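Local atomic coordinates of alkane monooxygenase (Geobacillus thermodenitrificans, PDB entry 3B9O), a protein that belongs to the luciferase-like monooxygenase family and holds flavin mononucleotide in a TIM-barrel fold. Residues Cys214-Gln226 / Thr411-Leu424. Numbering follows the deposited sequence.
Sequences CEPSPQRTPVIYQ and TYREKLFGKGNYRL
R423 reaches back from the C-terminal tail to the loop that leads into strand 223-227 of the TIM barrel, while R413, on helix 412-417, holds that loop nearer the strand. A long side chain with several N-H groups suits each place, because the loop offers backbone carbonyls. The R423 chain bends at chi2 (139°), and its guanidinium lies with one face over R220 CG. From there R423 NH2 donates to S217 O at 2.8 Å and NE to P218 O at 3.2 Å, both from above the carbonyl planes. R220 NE and R423 NH1 are 3.3 Å apart, a cost probably eased by the salt bridge of R220 to D178.

Q219 is buried, its backbone O facing R423 CG. Its long, thin side chain suits a course alongside T411 and R413: Q219 CG lies 3.8 Å from T411 CB, and the Q219 CA-H points to Y422 O. Both terminal nitrogens of R413 donate to one oxygen, T221 O; the NH2 bond, 3.0 Å, lies in the carbonyl plane. NH2 also bonds Y422 O, tying the tail to its own helix, and NH1 forms a salt bridge with E242, which probably offsets the charge. The methyls of beta-branched V223 divide: CG1, anti to the backbone N (chi1 171°), packs on L416 CD1, and CG2 meets Y412 CD2. Where the strand runs on toward the flavin mononucleotide, Y225 OH donates to Y412 OH at 2.5 Å, each oxygen near the plane of the other's ring.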
loop_
_atom_site.group_PDB
_atom_site.type_symbol
_atom_site.label_atom_id
_atom_site.label_comp_id
_atom_site.label_asym_id
_atom_site.label_seq_id
_atom_site.Cartn_x
_atom_site.Cartn_y
_atom_site.Cartn_z
ATOM N N CYS A 214 -15.349 -3.163 -19.451
ATOM C CA CYS A 214 -14.911 -4.517 -19.111
ATOM C C CYS A 214 -16.029 -5.399 -18.541
ATOM O O CYS A 214 -16.975 -4.937 -17.876
ATOM C CB CYS A 214 -13.733 -4.461 -18.098
ATOM S SG CYS A 214 -12.511 -3.216 -18.454
ATOM N N GLU A 215 -15.911 -6.688 -18.796
ATOM C CA GLU A 215 -16.862 -7.656 -18.274
ATOM C C GLU A 215 -16.509 -7.946 -16.822
ATOM O O GLU A 215 -15.357 -7.677 -16.423
ATOM C CB GLU A 215 -16.865 -8.924 -19.103
ATOM C CG GLU A 215 -15.598 -9.845 -18.916
ATOM C CD GLU A 215 -15.685 -11.051 -19.839
ATOM O OE1 GLU A 215 -16.295 -12.047 -19.386
ATOM O OE2 GLU A 215 -15.169 -10.996 -21.004
ATOM N N PRO A 216 -17.493 -8.459 -16.026
ATOM C CA PRO A 216 -17.209 -8.827 -14.613
ATOM C C PRO A 216 -15.962 -9.738 -14.436
ATOM O O PRO A 216 -15.787 -10.751 -15.147
ATOM C CB PRO A 216 -18.499 -9.514 -14.135
ATOM C CG PRO A 216 -19.587 -8.909 -14.996
ATOM C CD PRO A 216 -18.921 -8.650 -16.373
ATOM N N SER A 217 -15.107 -9.326 -13.496
ATOM C CA SER A 217 -13.847 -10.029 -13.227
ATOM C C SER A 217 -14.039 -10.715 -11.864
ATOM O O SER A 217 -15.097 -10.445 -11.210
ATOM C CB SER A 217 -12.718 -9.021 -13.240
ATOM O OG SER A 217 -12.914 -8.077 -12.173
ATOM N N PRO A 218 -13.088 -11.599 -11.423
ATOM C CA PRO A 218 -13.308 -12.402 -10.198
ATOM C C PRO A 218 -13.698 -11.623 -8.934
ATOM O O PRO A 218 -14.638 -11.996 -8.269
ATOM C CB PRO A 218 -11.956 -13.150 -10.033
ATOM C CG PRO A 218 -11.537 -13.340 -11.451
ATOM C CD PRO A 218 -11.778 -11.964 -12.031
ATOM N N GLN A 219 -12.994 -10.539 -8.633
ATOM C CA GLN A 219 -13.289 -9.698 -7.476
ATOM C C GLN A 219 -14.245 -8.549 -7.759
ATOM O O GLN A 219 -14.771 -7.945 -6.806
ATOM C CB GLN A 219 -11.994 -9.100 -6.955
ATOM C CG GLN A 219 -11.049 -10.126 -6.375
ATOM C CD GLN A 219 -9.826 -9.509 -5.718
ATOM O OE1 GLN A 219 -9.035 -8.824 -6.362
ATOM N NE2 GLN A 219 -9.638 -9.802 -4.472
ATOM N N ARG A 220 -14.376 -8.211 -9.047
ATOM C CA ARG A 220 -15.001 -6.990 -9.570
ATOM C C ARG A 220 -14.289 -5.724 -9.101
ATOM O O ARG A 220 -13.589 -5.113 -9.896
ATOM C CB ARG A 220 -16.534 -6.923 -9.328
ATOM C CG ARG A 220 -17.414 -7.921 -10.168
ATOM C CD ARG A 220 -18.861 -7.571 -9.752
ATOM N NE ARG A 220 -19.930 -8.192 -10.522
ATOM C CZ ARG A 220 -20.510 -7.634 -11.582
ATOM N NH1 ARG A 220 -20.094 -6.460 -12.032
ATOM N NH2 ARG A 220 -21.519 -8.260 -12.192
ATOM N N THR A 221 -14.499 -5.305 -7.845
ATOM C CA THR A 221 -13.734 -4.212 -7.233
ATOM C C THR A 221 -12.433 -4.814 -6.638
ATOM O O THR A 221 -12.491 -5.823 -5.915
ATOM C CB THR A 221 -14.568 -3.477 -6.153
ATOM O OG1 THR A 221 -15.751 -2.929 -6.756
ATOM C CG2 THR A 221 -13.759 -2.408 -5.429
ATOM N N PRO A 222 -11.264 -4.205 -6.931
ATOM C CA PRO A 222 -10.002 -4.673 -6.273
ATOM C C PRO A 222 -10.140 -4.545 -4.741
ATOM O O PRO A 222 -10.943 -3.725 -4.256
ATOM C CB PRO A 222 -8.944 -3.677 -6.772
ATOM C CG PRO A 222 -9.505 -3.086 -8.018
ATOM C CD PRO A 222 -11.026 -3.054 -7.809
ATOM N N VAL A 223 -9.389 -5.341 -3.985
ATOM C CA VAL A 223 -9.330 -5.137 -2.553
ATOM C C VAL A 223 -8.913 -3.696 -2.314
ATOM O O VAL A 223 -7.920 -3.207 -2.912
ATOM C CB VAL A 223 -8.370 -6.124 -1.860
ATOM C CG1 VAL A 223 -8.188 -5.693 -0.399
ATOM C CG2 VAL A 223 -8.983 -7.524 -1.910
ATOM N N ILE A 224 -9.680 -2.995 -1.477
ATOM C CA ILE A 224 -9.436 -1.555 -1.254
ATOM C C ILE A 224 -8.568 -1.277 -0.031
ATOM O O ILE A 224 -8.957 -1.537 1.102
ATOM C CB ILE A 224 -10.781 -0.732 -1.105
ATOM C CG1 ILE A 224 -11.722 -0.970 -2.307
ATOM C CG2 ILE A 224 -10.419 0.818 -0.861
ATOM C CD1 ILE A 224 -11.133 -0.527 -3.682
ATOM N N TYR A 225 -7.357 -0.804 -0.263
ATOM C CA TYR A 225 -6.492 -0.319 0.808
ATOM C C TYR A 225 -6.586 1.179 0.894
ATOM O O TYR A 225 -6.957 1.839 -0.091
ATOM C CB TYR A 225 -5.017 -0.634 0.475
ATOM C CG TYR A 225 -4.553 -1.980 0.951
ATOM C CD1 TYR A 225 -3.743 -2.102 2.110
ATOM C CD2 TYR A 225 -4.969 -3.148 0.289
ATOM C CE1 TYR A 225 -3.310 -3.399 2.575
ATOM C CE2 TYR A 225 -4.557 -4.417 0.723
ATOM C CZ TYR A 225 -3.715 -4.542 1.854
ATOM O OH TYR A 225 -3.304 -5.821 2.249
ATOM N N GLN A 226 -6.235 1.705 2.062
ATOM C CA GLN A 226 -6.089 3.116 2.281
ATOM C C GLN A 226 -4.875 3.331 3.171
ATOM O O GLN A 226 -4.568 2.519 4.049
ATOM C CB GLN A 226 -7.367 3.752 2.877
ATOM C CG GLN A 226 -7.353 5.273 2.820
ATOM C CD GLN A 226 -6.707 5.907 4.050
ATOM O OE1 GLN A 226 -6.370 7.100 4.031
ATOM N NE2 GLN A 226 -6.520 5.110 5.134
ATOM N N THR A 411 -9.487 -15.867 -4.572
ATOM C CA THR A 411 -9.076 -14.483 -4.788
ATOM C C THR A 411 -8.345 -13.905 -3.551
ATOM O O THR A 411 -8.368 -14.475 -2.437
ATOM C CB THR A 411 -10.329 -13.618 -5.071
ATOM O OG1 THR A 411 -11.200 -13.714 -3.947
ATOM C CG2 THR A 411 -11.077 -14.091 -6.311
ATOM N N TYR A 412 -7.692 -12.766 -3.739
ATOM C CA TYR A 412 -7.066 -12.083 -2.601
ATOM C C TYR A 412 -8.125 -11.711 -1.541
ATOM O O TYR A 412 -7.882 -11.869 -0.328
ATOM C CB TYR A 412 -6.297 -10.841 -3.107
ATOM C CG TYR A 412 -5.545 -10.074 -2.038
ATOM C CD1 TYR A 412 -4.913 -10.737 -0.969
ATOM C CD2 TYR A 412 -5.423 -8.681 -2.115
ATOM C CE1 TYR A 412 -4.230 -10.013 0.039
ATOM C CE2 TYR A 412 -4.694 -7.944 -1.129
ATOM C CZ TYR A 412 -4.104 -8.624 -0.073
ATOM O OH TYR A 412 -3.417 -7.921 0.896
ATOM N N ARG A 413 -9.296 -11.235 -1.958
ATOM C CA ARG A 413 -10.319 -10.912 -0.942
ATOM C C ARG A 413 -10.674 -12.147 -0.081
ATOM O O ARG A 413 -10.892 -12.044 1.141
ATOM C CB ARG A 413 -11.576 -10.250 -1.542
ATOM C CG ARG A 413 -12.664 -9.893 -0.463
ATOM C CD ARG A 413 -13.266 -8.498 -0.629
ATOM N NE ARG A 413 -13.617 -8.392 -1.975
ATOM C CZ ARG A 413 -13.369 -7.468 -2.912
ATOM N NH1 ARG A 413 -12.870 -6.233 -2.787
ATOM N NH2 ARG A 413 -13.780 -7.863 -4.077
ATOM N N GLU A 414 -10.702 -13.310 -0.711
ATOM C CA GLU A 414 -10.963 -14.560 0.039
ATOM C C GLU A 414 -9.818 -14.953 0.986
ATOM O O GLU A 414 -10.076 -15.432 2.099
ATOM C CB GLU A 414 -11.290 -15.676 -0.926
ATOM C CG GLU A 414 -12.662 -15.529 -1.574
ATOM C CD GLU A 414 -12.830 -16.491 -2.729
ATOM O OE1 GLU A 414 -12.209 -16.288 -3.787
ATOM O OE2 GLU A 414 -13.581 -17.471 -2.554
ATOM N N LYS A 415 -8.573 -14.706 0.570
ATOM C CA LYS A 415 -7.392 -14.910 1.422
ATOM C C LYS A 415 -7.460 -14.015 2.661
ATOM O O LYS A 415 -6.960 -14.383 3.748
ATOM C CB LYS A 415 -6.089 -14.690 0.629
ATOM C CG LYS A 415 -5.864 -15.820 -0.363
ATOM C CD LYS A 415 -5.082 -15.365 -1.604
ATOM C CE LYS A 415 -4.315 -16.569 -2.255
ATOM N NZ LYS A 415 -5.244 -17.473 -2.924
ATOM N N LEU A 416 -8.131 -12.876 2.514
ATOM C CA LEU A 416 -8.256 -11.915 3.613
ATOM C C LEU A 416 -9.505 -12.175 4.488
ATOM O O LEU A 416 -9.420 -12.109 5.706
ATOM C CB LEU A 416 -8.300 -10.460 3.091
ATOM C CG LEU A 416 -7.020 -9.798 2.556
ATOM C CD1 LEU A 416 -7.349 -8.522 1.783
ATOM C CD2 LEU A 416 -6.080 -9.497 3.743
ATOM N N PHE A 417 -10.650 -12.445 3.855
ATOM C CA PHE A 417 -11.960 -12.414 4.540
ATOM C C PHE A 417 -12.686 -13.771 4.523
ATOM O O PHE A 417 -13.774 -13.896 5.076
ATOM C CB PHE A 417 -12.853 -11.318 3.956
ATOM C CG PHE A 417 -12.331 -9.904 4.199
ATOM C CD1 PHE A 417 -11.616 -9.241 3.210
ATOM C CD2 PHE A 417 -12.512 -9.284 5.422
ATOM C CE1 PHE A 417 -11.106 -7.945 3.419
ATOM C CE2 PHE A 417 -12.020 -7.962 5.660
ATOM C CZ PHE A 417 -11.344 -7.293 4.655
ATOM N N GLY A 418 -12.091 -14.780 3.885
ATOM C CA GLY A 418 -12.654 -16.127 3.888
ATOM C C GLY A 418 -13.184 -16.627 2.559
ATOM O O GLY A 418 -13.702 -15.861 1.748
ATOM N N LYS A 419 -13.066 -17.937 2.356
ATOM C CA LYS A 419 -13.542 -18.617 1.144
ATOM C C LYS A 419 -14.996 -18.221 0.890
ATOM O O LYS A 419 -15.776 -18.182 1.839
ATOM C CB LYS A 419 -13.427 -20.145 1.318
ATOM C CG LYS A 419 -13.487 -20.947 0.022
ATOM C CD LYS A 419 -12.377 -22.037 -0.003
ATOM C CE LYS A 419 -12.365 -22.832 -1.324
ATOM N NZ LYS A 419 -12.912 -22.025 -2.500
ATOM N N GLY A 420 -15.335 -17.912 -0.365
ATOM C CA GLY A 420 -16.676 -17.404 -0.749
ATOM C C GLY A 420 -16.847 -15.894 -0.674
ATOM O O GLY A 420 -17.764 -15.352 -1.279
ATOM N N ASN A 421 -15.981 -15.200 0.068
ATOM C CA ASN A 421 -16.000 -13.743 0.078
ATOM C C ASN A 421 -15.111 -13.141 -1.002
ATOM O O ASN A 421 -14.173 -12.418 -0.698
ATOM C CB ASN A 421 -15.618 -13.186 1.455
ATOM C CG ASN A 421 -16.629 -13.519 2.507
ATOM O OD1 ASN A 421 -17.793 -13.182 2.358
ATOM N ND2 ASN A 421 -16.207 -14.222 3.556
ATOM N N TYR A 422 -15.412 -13.454 -2.260
ATOM C CA TYR A 422 -14.629 -12.934 -3.361
ATOM C C TYR A 422 -15.085 -11.546 -3.774
ATOM O O TYR A 422 -14.296 -10.769 -4.283
ATOM C CB TYR A 422 -14.619 -13.884 -4.563
ATOM C CG TYR A 422 -15.957 -14.492 -4.892
ATOM C CD1 TYR A 422 -16.850 -13.830 -5.731
ATOM C CD2 TYR A 422 -16.320 -15.739 -4.378
ATOM C CE1 TYR A 422 -18.093 -14.382 -6.040
ATOM C CE2 TYR A 422 -17.541 -16.318 -4.694
ATOM C CZ TYR A 422 -18.426 -15.627 -5.519
ATOM O OH TYR A 422 -19.649 -16.178 -5.840
ATOM N N ARG A 423 -16.364 -11.248 -3.572
ATOM C CA ARG A 423 -16.842 -9.882 -3.776
ATOM C C ARG A 423 -17.081 -9.147 -2.449
ATOM O O ARG A 423 -17.124 -9.784 -1.383
ATOM C CB ARG A 423 -18.044 -9.848 -4.726
ATOM C CG ARG A 423 -17.555 -9.943 -6.205
ATOM C CD ARG A 423 -18.396 -10.841 -7.126
ATOM N NE ARG A 423 -17.690 -11.123 -8.393
ATOM C CZ ARG A 423 -18.288 -11.393 -9.558
ATOM N NH1 ARG A 423 -19.620 -11.393 -9.666
ATOM N NH2 ARG A 423 -17.550 -11.637 -10.631
ATOM N N LEU A 424 -17.114 -7.809 -2.522
ATOM C CA LEU A 424 -17.331 -6.929 -1.377
ATOM C C LEU A 424 -18.570 -7.346 -0.557
ATOM O O LEU A 424 -19.608 -7.708 -1.147
ATOM C CB LEU A 424 -17.552 -5.521 -1.905
ATOM C CG LEU A 424 -16.553 -4.362 -1.753
ATOM C CD1 LEU A 424 -15.217 -4.674 -1.103
ATOM C CD2 LEU A 424 -16.385 -3.520 -3.014
HETATM O O HOH W 1 -16.940 -6.880 -5.166
#